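Long-range contacts in DNA polymerase II large subunit (Pyrococcus horikoshii, PDB 7OEC), which contains an intein of the Hedgehog/intein (HINT) type that probably excises itself from the polymerase precursor by protein splicing, joining the flanking extein segments: residues S38-R43 with E69-P74; I50-F55 with L151-Y156. The protein carries 2 engineered substitutions. All coordinates share one frame; numbering follows the deposited sequence.

Both contacts lie in the largely antiparallel beta fold of the intein splicing domain. From the N terminus, strand 40-43 comes first, and contact 1 pairs it with the end of strand 61-74, closing a loop that contains strand 50-56. Contact 2 begins on that enclosed strand and reaches across 95 residues to 151-156, near the C terminus. The segments therefore alternate along the chain, and the two loops cross. Their centres lie about 17 Å apart, yet the contacts meet where E69 of contact 1 lies beside L151 and N152 of contact 2. Strand 61-74, a neighbour of strands 40-43, 50-56 and 147-153 in one curled sheet, ties them together.

Contact 1 (S38-R43 with E69-P74); sequences SMVYVR and EVIKAP. With PEG (di(hydroxyethyl)ether), chain E; SO4 (sulfate ion), chain B.
Strand 40-43 pairs antiparallel with the end of strand 61-74 in the curled sheet of the intein, Y41 and R43 facing K72 and V70 in hydrogen-bonded pairs and V42 facing I71 in the non-hydrogen-bonded pair between them. Y41 N reaches K72 O at 2.8 Å, and R43 N donates to V70 O almost straight, at 176°; each pair has its return bond. K72 O also lies at the edge of the Y41 ring, in its plane, and the ring stacks on Y36. On one face, V42 and I71 lie side by side with V42 CG2 4.1 Å from I71 CG1; beyond the last bridge, V40 CG1 packs on A73 CB at 3.8 Å. On the other, R43 CB rests on V70 CG2 at 3.7 Å, and the R43 chain, extended from CG to NE, leads away. R43 NH2 donates to sulfate O1 at 2.8 Å and R43 NH1, at a longer 3.3 Å, to sulfate O2, while R43 NE salt-bridges E34 OE2. PEG O4 donates to V42 O at 3.0 Å. Backbone bonds thus hold the register, with aliphatic contacts on both faces, and the two-point grip on a probable crystallisation sulfate marks the arginine end as able to accept an anion.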
loop_
_atom_site.group_PDB
_atom_site.type_symbol
_atom_site.label_atom_id
_atom_site.label_comp_id
_atom_site.label_asym_id
_atom_site.label_seq_id
_atom_site.Cartn_x
_atom_site.Cartn_y
_atom_site.Cartn_z
ATOM N N SER A 38 -18.721 1.646 13.744
ATOM C CA SER A 38 -18.851 0.491 12.873
ATOM C C SER A 38 -17.605 -0.368 12.925
ATOM O O SER A 38 -17.099 -0.850 11.907
ATOM C CB SER A 38 -19.164 0.915 11.450
ATOM O OG SER A 38 -20.363 1.679 11.472
ATOM N N MET A 39 -17.118 -0.550 14.141
ATOM C CA MET A 39 -16.034 -1.444 14.479
ATOM C C MET A 39 -14.686 -1.024 13.949
ATOM O O MET A 39 -13.768 -1.839 13.996
ATOM C CB MET A 39 -16.306 -2.869 14.013
ATOM C CG MET A 39 -17.442 -3.435 14.783
ATOM S SD MET A 39 -17.854 -5.123 14.295
ATOM C CE MET A 39 -18.775 -4.844 12.767
ATOM N N VAL A 40 -14.532 0.209 13.466
ATOM C CA VAL A 40 -13.231 0.659 13.014
ATOM C C VAL A 40 -12.934 2.041 13.569
ATOM O O VAL A 40 -13.837 2.836 13.866
ATOM C CB VAL A 40 -13.080 0.676 11.488
ATOM C CG1 VAL A 40 -13.383 -0.684 10.877
ATOM C CG2 VAL A 40 -13.943 1.690 10.938
ATOM N N TYR A 41 -11.645 2.331 13.675
ATOM C CA TYR A 41 -11.168 3.618 14.138
ATOM C C TYR A 41 -10.704 4.426 12.946
ATOM O O TYR A 41 -9.890 3.961 12.151
ATOM C CB TYR A 41 -9.985 3.448 15.078
ATOM C CG TYR A 41 -10.304 2.734 16.365
ATOM C CD1 TYR A 41 -10.763 3.442 17.457
ATOM C CD2 TYR A 41 -10.178 1.349 16.484
ATOM C CE1 TYR A 41 -11.077 2.806 18.644
ATOM C CE2 TYR A 41 -10.495 0.707 17.661
ATOM C CZ TYR A 41 -10.931 1.445 18.755
ATOM O OH TYR A 41 -11.243 0.800 19.960
ATOM N N VAL A 42 -11.209 5.638 12.840
ATOM C CA VAL A 42 -10.903 6.515 11.729
ATOM C C VAL A 42 -10.340 7.814 12.276
ATOM O O VAL A 42 -10.929 8.420 13.181
ATOM C CB VAL A 42 -12.162 6.789 10.891
ATOM C CG1 VAL A 42 -11.821 7.744 9.773
ATOM C CG2 VAL A 42 -12.676 5.505 10.354
ATOM N N ARG A 43 -9.230 8.257 11.682
ATOM C CA ARG A 43 -8.642 9.561 11.953
ATOM C C ARG A 43 -8.545 10.366 10.659
ATOM O O ARG A 43 -8.156 9.833 9.617
ATOM C CB ARG A 43 -7.262 9.390 12.612
ATOM C CG ARG A 43 -7.305 8.745 13.933
ATOM C CD ARG A 43 -5.923 8.610 14.548
ATOM N NE ARG A 43 -5.937 8.068 15.894
ATOM C CZ ARG A 43 -4.885 8.076 16.695
ATOM N NH1 ARG A 43 -3.754 8.614 16.284
ATOM N NH2 ARG A 43 -4.972 7.542 17.900
ATOM N N GLU A 69 -8.205 10.032 4.994
ATOM C CA GLU A 69 -8.358 9.440 6.319
ATOM C C GLU A 69 -7.400 8.269 6.445
ATOM O O GLU A 69 -6.916 7.732 5.446
ATOM C CB GLU A 69 -9.789 8.992 6.590
ATOM C CG GLU A 69 -10.231 7.899 5.706
ATOM C CD GLU A 69 -11.740 7.611 5.864
ATOM O OE1 GLU A 69 -12.566 8.541 5.806
ATOM O OE2 GLU A 69 -12.096 6.448 6.051
ATOM N N VAL A 70 -7.099 7.912 7.687
ATOM C CA VAL A 70 -6.350 6.708 8.014
ATOM C C VAL A 70 -7.231 5.883 8.944
ATOM O O VAL A 70 -7.966 6.422 9.773
ATOM C CB VAL A 70 -5.010 7.108 8.662
ATOM C CG1 VAL A 70 -4.148 7.849 7.686
ATOM C CG2 VAL A 70 -5.225 8.016 9.878
ATOM N N ILE A 71 -7.150 4.570 8.822
ATOM C CA ILE A 71 -8.097 3.665 9.449
ATOM C C ILE A 71 -7.331 2.558 10.151
ATOM O O ILE A 71 -6.366 2.018 9.608
ATOM C CB ILE A 71 -9.074 3.072 8.411
ATOM C CG1 ILE A 71 -9.785 4.203 7.681
ATOM C CG2 ILE A 71 -10.034 2.044 9.118
ATOM C CD1 ILE A 71 -10.504 3.759 6.448
ATOM N N LYS A 72 -7.785 2.203 11.344
ATOM C CA LYS A 72 -7.273 1.073 12.104
ATOM C C LYS A 72 -8.467 0.173 12.399
ATOM O O LYS A 72 -9.487 0.637 12.913
ATOM C CB LYS A 72 -6.642 1.582 13.391
ATOM C CG LYS A 72 -6.153 0.485 14.339
ATOM C CD LYS A 72 -5.560 1.122 15.576
ATOM C CE LYS A 72 -5.373 0.183 16.730
ATOM N NZ LYS A 72 -4.819 0.905 17.917
ATOM N N ALA A 73 -8.360 -1.091 12.019
ATOM C CA ALA A 73 -9.459 -2.028 12.138
ATOM C C ALA A 73 -8.987 -3.326 12.767
ATOM O O ALA A 73 -7.819 -3.709 12.624
ATOM C CB ALA A 73 -9.995 -2.367 10.749
ATOM N N PRO A 74 -9.874 -4.033 13.459
ATOM C CA PRO A 74 -9.475 -5.321 14.011
ATOM C C PRO A 74 -9.122 -6.279 12.897
ATOM O O PRO A 74 -9.744 -6.300 11.836
ATOM C CB PRO A 74 -10.718 -5.790 14.767
ATOM C CG PRO A 74 -11.781 -4.993 14.290
ATOM C CD PRO A 74 -11.267 -3.723 13.816
HETATM C C1 PEG E . -15.944 8.131 7.974
HETATM O O1 PEG E . -15.308 7.190 7.129
HETATM C C2 PEG E . -15.541 7.994 9.459
HETATM O O2 PEG E . -15.523 9.228 10.155
HETATM C C3 PEG E . -14.673 9.282 11.281
HETATM C C4 PEG E . -13.945 10.636 11.377
HETATM O O4 PEG E . -12.717 10.502 12.066
HETATM S S SO4 B . -1.556 8.191 19.707
HETATM O O1 SO4 B . -2.939 7.739 19.838
HETATM O O2 SO4 B . -1.359 9.024 18.515
HETATM O O3 SO4 B . -0.703 7.005 19.595
HETATM O O4 SO4 B . -1.236 9.004 20.879
#

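Contact 2 (I50-F55 with L151-Y156); sequences IKVYSF and LNAKKY
V52 and A153 meet in the interior of the intein fold, where strand 50-55 passes the end of strand 151-153 at a steep angle of 77°. The strand axes stay 8.9 Å apart at their closest, and no hydrogen bond joins the two segments, so van der Waals contacts, mostly between side chains, bridge the gap. The tight part has two points: V52 CG1 sits 3.8 Å from A153 CB, and further along S54 CB lies 3.9 Å from Y156 CB. V52 CG2 approaches L151 CD1 more loosely, at 4.3 Å. With CG1 set between the backbone N and the carbonyl carbon (chi1 67°), the two methyls of V52 divide their contacts, one meeting the alanine and the other the leucine. In the conformer described, S54 OG hydrogen-bonds T158 O, outside the two segments.

The looser side begins where strand 151-153 gives way to the turn at K154 and K155, both exposed. Here Y156 N bonds to K154 O at 3.0 Å, and K155 CG lies 4.0 Å above the centre of one face of the Y156 ring. The CB of Y156 faces strand 50-55 while the far end of its ring is directed off from that strand, so the approach is made at the base of the side chain.

Around this crossing, I11 of strand 10-15 touches both V52 and L151, T65 of strand 61-74 packs against V52 and S54, and L27 of helix 24-29 lies against L151.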
loop_
_atom_site.group_PDB
_atom_site.type_symbol
_atom_site.label_atom_id
_atom_site.label_comp_id
_atom_site.label_asym_id
_atom_site.label_seq_id
_atom_site.Cartn_x
_atom_site.Cartn_y
_atom_site.Cartn_z
ATOM N N ILE A 50 1.099 16.733 5.232
ATOM C CA ILE A 50 1.452 15.420 4.701
ATOM C C ILE A 50 0.683 15.179 3.414
ATOM O O ILE A 50 -0.477 15.590 3.272
ATOM C CB ILE A 50 1.239 14.295 5.754
ATOM C CG1 ILE A 50 1.795 12.952 5.203
ATOM C CG2 ILE A 50 -0.253 14.219 6.250
ATOM C CD1 ILE A 50 1.980 11.884 6.200
ATOM N N LYS A 51 1.380 14.583 2.450
ATOM C CA LYS A 51 0.782 14.079 1.231
ATOM C C LYS A 51 1.316 12.672 0.999
ATOM O O LYS A 51 2.364 12.290 1.518
ATOM C CB LYS A 51 1.098 15.009 0.058
ATOM C CG LYS A 51 0.372 16.352 0.088
ATOM C CD LYS A 51 0.811 17.152 -1.087
ATOM C CE LYS A 51 0.270 18.567 -1.050
ATOM N NZ LYS A 51 -1.152 18.613 -0.602
ATOM N N VAL A 52 0.575 11.878 0.253
ATOM C CA VAL A 52 0.995 10.524 -0.061
ATOM C C VAL A 52 1.427 10.475 -1.515
ATOM O O VAL A 52 0.851 11.154 -2.376
ATOM C CB VAL A 52 -0.119 9.518 0.289
ATOM C CG1 VAL A 52 -1.355 9.672 -0.587
ATOM C CG2 VAL A 52 0.415 8.116 0.181
ATOM N N TYR A 53 2.485 9.722 -1.792
ATOM C CA TYR A 53 2.846 9.498 -3.180
ATOM C C TYR A 53 2.001 8.384 -3.790
ATOM O O TYR A 53 1.820 7.303 -3.224
ATOM C CB TYR A 53 4.306 9.125 -3.268
ATOM C CG TYR A 53 5.286 10.277 -3.111
ATOM C CD1 TYR A 53 5.725 10.975 -4.207
ATOM C CD2 TYR A 53 5.801 10.615 -1.887
ATOM C CE1 TYR A 53 6.629 11.968 -4.091
ATOM C CE2 TYR A 53 6.723 11.623 -1.751
ATOM C CZ TYR A 53 7.132 12.299 -2.865
ATOM O OH TYR A 53 8.051 13.317 -2.836
ATOM N N SER A 54 1.468 8.664 -4.944
ATOM C CA SER A 54 0.618 7.727 -5.654
ATOM C C SER A 54 1.184 7.527 -7.046
ATOM O O SER A 54 2.083 8.226 -7.491
ATOM C CB SER A 54 -0.838 8.215 -5.790
ATOM O OG SER A 54 -1.479 8.315 -4.546
ATOM N N PHE A 55 0.647 6.552 -7.732
ATOM C CA PHE A 55 0.991 6.306 -9.116
ATOM C C PHE A 55 -0.273 6.521 -9.934
ATOM O O PHE A 55 -1.326 5.942 -9.625
ATOM C CB PHE A 55 1.527 4.885 -9.310
ATOM C CG PHE A 55 2.249 4.694 -10.604
ATOM C CD1 PHE A 55 1.636 4.095 -11.695
ATOM C CD2 PHE A 55 3.544 5.182 -10.750
ATOM C CE1 PHE A 55 2.326 3.964 -12.885
ATOM C CE2 PHE A 55 4.223 5.055 -11.946
ATOM C CZ PHE A 55 3.623 4.436 -13.003
ATOM N N LEU A 151 -5.710 3.403 4.409
ATOM C CA LEU A 151 -5.835 4.830 4.190
ATOM C C LEU A 151 -6.639 5.041 2.932
ATOM O O LEU A 151 -6.753 4.156 2.094
ATOM C CB LEU A 151 -4.503 5.557 4.015
ATOM C CG LEU A 151 -3.696 5.268 2.769
ATOM C CD1 LEU A 151 -2.632 6.284 2.605
ATOM C CD2 LEU A 151 -3.147 3.868 2.726
ATOM N N ASN A 152 -7.190 6.229 2.810
ATOM C CA ASN A 152 -7.830 6.649 1.574
ATOM C C ASN A 152 -7.065 7.838 1.035
ATOM O O ASN A 152 -6.946 8.870 1.702
ATOM C CB ASN A 152 -9.289 7.061 1.735
ATOM C CG ASN A 152 -9.950 7.443 0.356
ATOM O OD1 ASN A 152 -9.694 6.819 -0.695
ATOM N ND2 ASN A 152 -10.806 8.445 0.381
ATOM N N ALA A 153 -6.519 7.665 -0.165
ATOM C CA ALA A 153 -5.778 8.683 -0.887
ATOM C C ALA A 153 -6.703 9.295 -1.910
ATOM O O ALA A 153 -7.328 8.574 -2.689
ATOM C CB ALA A 153 -4.629 8.049 -1.663
ATOM N N LYS A 154 -6.714 10.611 -1.969
ATOM C CA LYS A 154 -7.642 11.311 -2.841
ATOM C C LYS A 154 -7.334 10.999 -4.305
ATOM O O LYS A 154 -6.188 11.059 -4.736
ATOM C CB LYS A 154 -7.501 12.812 -2.581
ATOM C CG LYS A 154 -8.494 13.702 -3.326
ATOM C CD LYS A 154 -9.384 14.467 -2.340
ATOM C CE LYS A 154 -10.293 15.462 -3.008
ATOM N NZ LYS A 154 -10.728 16.510 -1.996
ATOM N N LYS A 155 -8.355 10.639 -5.068
ATOM C CA LYS A 155 -8.280 10.500 -6.528
ATOM C C LYS A 155 -7.670 9.197 -7.072
ATOM O O LYS A 155 -8.354 8.403 -7.725
ATOM C CB LYS A 155 -7.638 11.746 -7.191
ATOM C CG LYS A 155 -7.743 11.747 -8.705
ATOM C CD LYS A 155 -7.321 13.092 -9.295
ATOM C CE LYS A 155 -7.189 12.991 -10.784
ATOM N N TYR A 156 -6.392 8.951 -6.845
ATOM C CA TYR A 156 -5.696 7.863 -7.543
ATOM C C TYR A 156 -5.811 6.484 -6.883
ATOM O O TYR A 156 -5.798 5.431 -7.551
ATOM C CB TYR A 156 -4.220 8.252 -7.640
ATOM C CG TYR A 156 -4.010 9.546 -8.360
ATOM C CD1 TYR A 156 -4.236 9.650 -9.718
ATOM C CD2 TYR A 156 -3.687 10.680 -7.674
ATOM C CE1 TYR A 156 -4.096 10.841 -10.349
ATOM C CE2 TYR A 156 -3.585 11.857 -8.293
ATOM C CZ TYR A 156 -3.755 11.937 -9.634
ATOM O OH TYR A 156 -3.599 13.155 -10.252
#